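Local coordinates for hypothetical protein PH1789 (Pyrococcus horikoshii, PDB 1WR2) that is of unknown function but belongs, by its sequence, to the ATP-grasp family of proteins, at residues M20-K26 with V228-L234. Residues are numbered along the deposited sequence; the frame is centred on the assembly and turned at random.
Sequences MVEYEAK and VDSRIIL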
ATOM      1  N   MET A  20       0.654 -10.315  -4.953  1.00 39.35           N
ATOM      2  CA  MET A  20       0.603 -10.375  -3.500  1.00 38.52           C
ATOM      3  C   MET A  20      -0.609  -9.600  -2.987  1.00 38.66           C
ATOM      4  O   MET A  20      -0.940  -8.536  -3.514  1.00 38.49           O
ATOM      5  CB  MET A  20       1.871  -9.761  -2.899  1.00 36.48           C
ATOM      6  CG  MET A  20       3.159 -10.386  -3.379  1.00 38.92           C
ATOM      7  SD  MET A  20       4.598  -9.732  -2.499  1.00 42.26           S
ATOM      8  CE  MET A  20       4.497 -10.645  -0.965  1.00 40.92           C
ATOM      9  N   VAL A  21      -1.269 -10.125  -1.957  1.00 37.60           N
ATOM     10  CA  VAL A  21      -2.422  -9.435  -1.380  1.00 34.59           C
ATOM     11  C   VAL A  21      -1.892  -8.343  -0.455  1.00 33.02           C
ATOM     12  O   VAL A  21      -0.728  -8.359  -0.077  1.00 32.76           O
ATOM     13  CB  VAL A  21      -3.353 -10.409  -0.603  1.00 36.42           C
ATOM     14  CG1 VAL A  21      -3.957 -11.425  -1.576  1.00 34.17           C
ATOM     15  CG2 VAL A  21      -2.582 -11.115   0.485  1.00 34.24           C
ATOM     16  N   GLU A  22      -2.744  -7.393  -0.100  1.00 33.31           N
ATOM     17  CA  GLU A  22      -2.328  -6.266   0.725  1.00 34.51           C
ATOM     18  C   GLU A  22      -1.476  -6.593   1.948  1.00 34.06           C
ATOM     19  O   GLU A  22      -0.446  -5.960   2.158  1.00 32.54           O
ATOM     20  CB  GLU A  22      -3.548  -5.454   1.166  1.00 36.63           C
ATOM     21  CG  GLU A  22      -3.203  -4.147   1.864  1.00 35.35           C
ATOM     22  CD  GLU A  22      -4.438  -3.329   2.213  1.00 35.43           C
ATOM     23  OE1 GLU A  22      -5.536  -3.642   1.697  1.00 33.06           O
ATOM     24  OE2 GLU A  22      -4.304  -2.370   2.996  1.00 34.07           O
ATOM     25  N   TYR A  23      -1.877  -7.579   2.747  1.00 34.66           N
ATOM     26  CA  TYR A  23      -1.100  -7.875   3.942  1.00 37.32           C
ATOM     27  C   TYR A  23       0.264  -8.452   3.625  1.00 37.42           C
ATOM     28  O   TYR A  23       1.216  -8.203   4.358  1.00 37.82           O
ATOM     29  CB  TYR A  23      -1.882  -8.786   4.912  1.00 41.83           C
ATOM     30  CG  TYR A  23      -1.889 -10.259   4.579  1.00 44.32           C
ATOM     31  CD1 TYR A  23      -0.784 -11.066   4.850  1.00 46.48           C
ATOM     32  CD2 TYR A  23      -3.006 -10.850   3.993  1.00 45.64           C
ATOM     33  CE1 TYR A  23      -0.795 -12.435   4.538  1.00 47.75           C
ATOM     34  CE2 TYR A  23      -3.028 -12.207   3.678  1.00 46.79           C
ATOM     35  CZ  TYR A  23      -1.921 -12.991   3.951  1.00 46.94           C
ATOM     36  OH  TYR A  23      -1.944 -14.320   3.619  1.00 47.99           O
ATOM     37  N   GLU A  24       0.378  -9.199   2.525  1.00 35.88           N
ATOM     38  CA  GLU A  24       1.670  -9.792   2.144  1.00 37.65           C
ATOM     39  C   GLU A  24       2.606  -8.709   1.627  1.00 36.61           C
ATOM     40  O   GLU A  24       3.799  -8.715   1.918  1.00 39.05           O
ATOM     41  CB  GLU A  24       1.491 -10.847   1.049  1.00 36.06           C
ATOM     42  CG  GLU A  24       0.595 -11.998   1.445  1.00 39.03           C
ATOM     43  CD  GLU A  24       0.247 -12.891   0.271  1.00 39.82           C
ATOM     44  OE1 GLU A  24       0.022 -12.353  -0.833  1.00 37.53           O
ATOM     45  OE2 GLU A  24       0.187 -14.123   0.459  1.00 41.89           O
ATOM     46  N   ALA A  25       2.059  -7.793   0.832  1.00 35.72           N
ATOM     47  CA  ALA A  25       2.842  -6.685   0.291  1.00 33.44           C
ATOM     48  C   ALA A  25       3.389  -5.857   1.454  1.00 32.94           C
ATOM     49  O   ALA A  25       4.584  -5.554   1.510  1.00 31.27           O
ATOM     50  CB  ALA A  25       1.963  -5.813  -0.605  1.00 31.46           C
ATOM     51  N   LYS A  26       2.515  -5.504   2.390  1.00 32.22           N
ATOM     52  CA  LYS A  26       2.923  -4.700   3.536  1.00 34.23           C
ATOM     53  C   LYS A  26       3.993  -5.346   4.409  1.00 37.00           C
ATOM     54  O   LYS A  26       4.787  -4.647   5.040  1.00 38.29           O
ATOM     55  CB  LYS A  26       1.704  -4.311   4.360  1.00 33.60           C
ATOM     56  CG  LYS A  26       0.867  -3.251   3.665  1.00 31.96           C
ATOM     57  CD  LYS A  26      -0.406  -2.972   4.425  1.00 32.98           C
ATOM     58  CE  LYS A  26      -1.178  -1.818   3.814  1.00 32.76           C
ATOM     59  NZ  LYS A  26      -2.462  -1.620   4.558  1.00 34.06           N
ATOM     60  N   VAL A 228      -1.229   3.567   3.251  1.00 33.06           N
ATOM     61  CA  VAL A 228      -2.569   3.039   3.456  1.00 31.85           C
ATOM     62  C   VAL A 228      -2.866   1.725   2.746  1.00 32.72           C
ATOM     63  O   VAL A 228      -3.552   0.857   3.293  1.00 32.69           O
ATOM     64  CB  VAL A 228      -3.617   4.097   3.066  1.00 32.71           C
ATOM     65  CG1 VAL A 228      -5.024   3.577   3.326  1.00 33.74           C
ATOM     66  CG2 VAL A 228      -3.364   5.370   3.867  1.00 29.19           C
ATOM     67  N   ASP A 229      -2.365   1.570   1.529  1.00 33.40           N
ATOM     68  CA  ASP A 229      -2.583   0.336   0.775  1.00 33.92           C
ATOM     69  C   ASP A 229      -1.341   0.151  -0.083  1.00 34.38           C
ATOM     70  O   ASP A 229      -0.584   1.101  -0.289  1.00 34.76           O
ATOM     71  CB  ASP A 229      -3.817   0.465  -0.121  1.00 34.72           C
ATOM     72  CG  ASP A 229      -4.386  -0.885  -0.538  1.00 37.69           C
ATOM     73  OD1 ASP A 229      -3.623  -1.867  -0.607  1.00 38.69           O
ATOM     74  OD2 ASP A 229      -5.599  -0.967  -0.812  1.00 37.12           O
ATOM     75  N   SER A 230      -1.134  -1.059  -0.583  1.00 34.37           N
ATOM     76  CA  SER A 230       0.026  -1.352  -1.416  1.00 35.37           C
ATOM     77  C   SER A 230      -0.201  -2.613  -2.235  1.00 36.13           C
ATOM     78  O   SER A 230      -0.928  -3.518  -1.819  1.00 33.94           O
ATOM     79  CB  SER A 230       1.274  -1.546  -0.548  1.00 33.50           C
ATOM     80  OG  SER A 230       2.396  -1.946  -1.323  1.00 31.16           O
ATOM     81  N   ARG A 231       0.420  -2.664  -3.406  1.00 35.40           N
ATOM     82  CA  ARG A 231       0.305  -3.836  -4.252  1.00 36.65           C
ATOM     83  C   ARG A 231       1.688  -4.182  -4.779  1.00 34.97           C
ATOM     84  O   ARG A 231       2.483  -3.298  -5.109  1.00 31.11           O
ATOM     85  CB  ARG A 231      -0.656  -3.591  -5.419  1.00 40.95           C
ATOM     86  CG  ARG A 231      -0.150  -2.635  -6.467  1.00 48.63           C
ATOM     87  CD  ARG A 231      -1.000  -2.736  -7.722  1.00 53.90           C
ATOM     88  NE  ARG A 231      -0.172  -2.930  -8.909  1.00 57.53           N
ATOM     89  CZ  ARG A 231      -0.472  -3.769  -9.898  1.00 58.90           C
ATOM     90  NH1 ARG A 231      -1.582  -4.497  -9.841  1.00 57.02           N
ATOM     91  NH2 ARG A 231       0.335  -3.875 -10.947  1.00 58.48           N
ATOM     92  N   ILE A 232       1.981  -5.475  -4.812  1.00 33.08           N
ATOM     93  CA  ILE A 232       3.260  -5.955  -5.311  1.00 34.14           C
ATOM     94  C   ILE A 232       2.989  -7.113  -6.264  1.00 32.80           C
ATOM     95  O   ILE A 232       2.264  -8.052  -5.921  1.00 28.41           O
ATOM     96  CB  ILE A 232       4.175  -6.446  -4.161  1.00 33.90           C
ATOM     97  CG1 ILE A 232       4.521  -5.281  -3.226  1.00 34.65           C
ATOM     98  CG2 ILE A 232       5.451  -7.050  -4.723  1.00 33.19           C
ATOM     99  CD1 ILE A 232       5.402  -5.678  -2.046  1.00 33.77           C
ATOM    100  N   ILE A 233       3.548  -7.019  -7.471  1.00 33.15           N
ATOM    101  CA  ILE A 233       3.410  -8.068  -8.478  1.00 32.70           C
ATOM    102  C   ILE A 233       4.793  -8.697  -8.634  1.00 34.86           C
ATOM    103  O   ILE A 233       5.765  -8.012  -8.960  1.00 31.47           O
ATOM    104  CB  ILE A 233       2.967  -7.509  -9.845  1.00 32.44           C
ATOM    105  CG1 ILE A 233       1.611  -6.805  -9.712  1.00 34.42           C
ATOM    106  CG2 ILE A 233       2.898  -8.644 -10.868  1.00 33.74           C
ATOM    107  CD1 ILE A 233       0.522  -7.659  -9.079  1.00 37.00           C
ATOM    108  N   LEU A 234       4.872 -10.000  -8.395  1.00 37.41           N
ATOM    109  CA  LEU A 234       6.133 -10.718  -8.481  1.00 40.62           C
ATOM    110  C   LEU A 234       6.392 -11.336  -9.849  1.00 43.51           C
ATOM    111  O   LEU A 234       5.471 -11.555 -10.640  1.00 42.67           O
ATOM    112  CB  LEU A 234       6.170 -11.812  -7.410  1.00 39.11           C
ATOM    113  CG  LEU A 234       6.021 -11.347  -5.958  1.00 38.24           C
ATOM    114  CD1 LEU A 234       5.842 -12.565  -5.056  1.00 38.42           C
ATOM    115  CD2 LEU A 234       7.244 -10.534  -5.542  1.00 38.33           C
TER
HETATM  116  O   HOH W   1      -2.074  -6.064  -2.968  1.00 50.98           O
HETATM  117  O   HOH W   2      -0.532  -6.920  -5.585  1.00 53.87           O
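A helix can cross the edge of a sheet closely where a small residue faces the strand. Here helix 22-26 runs nearly square to strand 230-234, at 83°, and the axes come within 7.0 Å. Ala25 points at the strand, and its short CB fits the hollow between Ser230 and Ile232, lying 3.7 Å from Ile232 CG1 and 4.0 Å from Ser230 OG. Ile232 reaches under the helix, its CD1 3.6 Å from Ala25 CA. Met20 forms the next bump, its SD 3.6 Å from Ile232 CG2 and its CG 3.8 Å from Leu234 CD1; Val8 and Val12 of helix 3-14 also touch it. In this ATP-grasp family chain, Met20 lies at the edge of an antiparallel sheet, where its N donates to Ile232 O (2.9 Å). Beside that bond two waters bridge the backbones; both bind Met20 O, one also Ser230 O and the other Ile232 O. The far end is polar: Lys26 extends along the strand so that NZ donates a hydrogen bond to Val228 O (3.0 Å) and forms a salt bridge with Glu22 OE2 (2.5 Å). Glu22 OE1 and Asp229 OD1 approach to 3.5 Å, a like-charge pair offset by Lys71, which bridges to both.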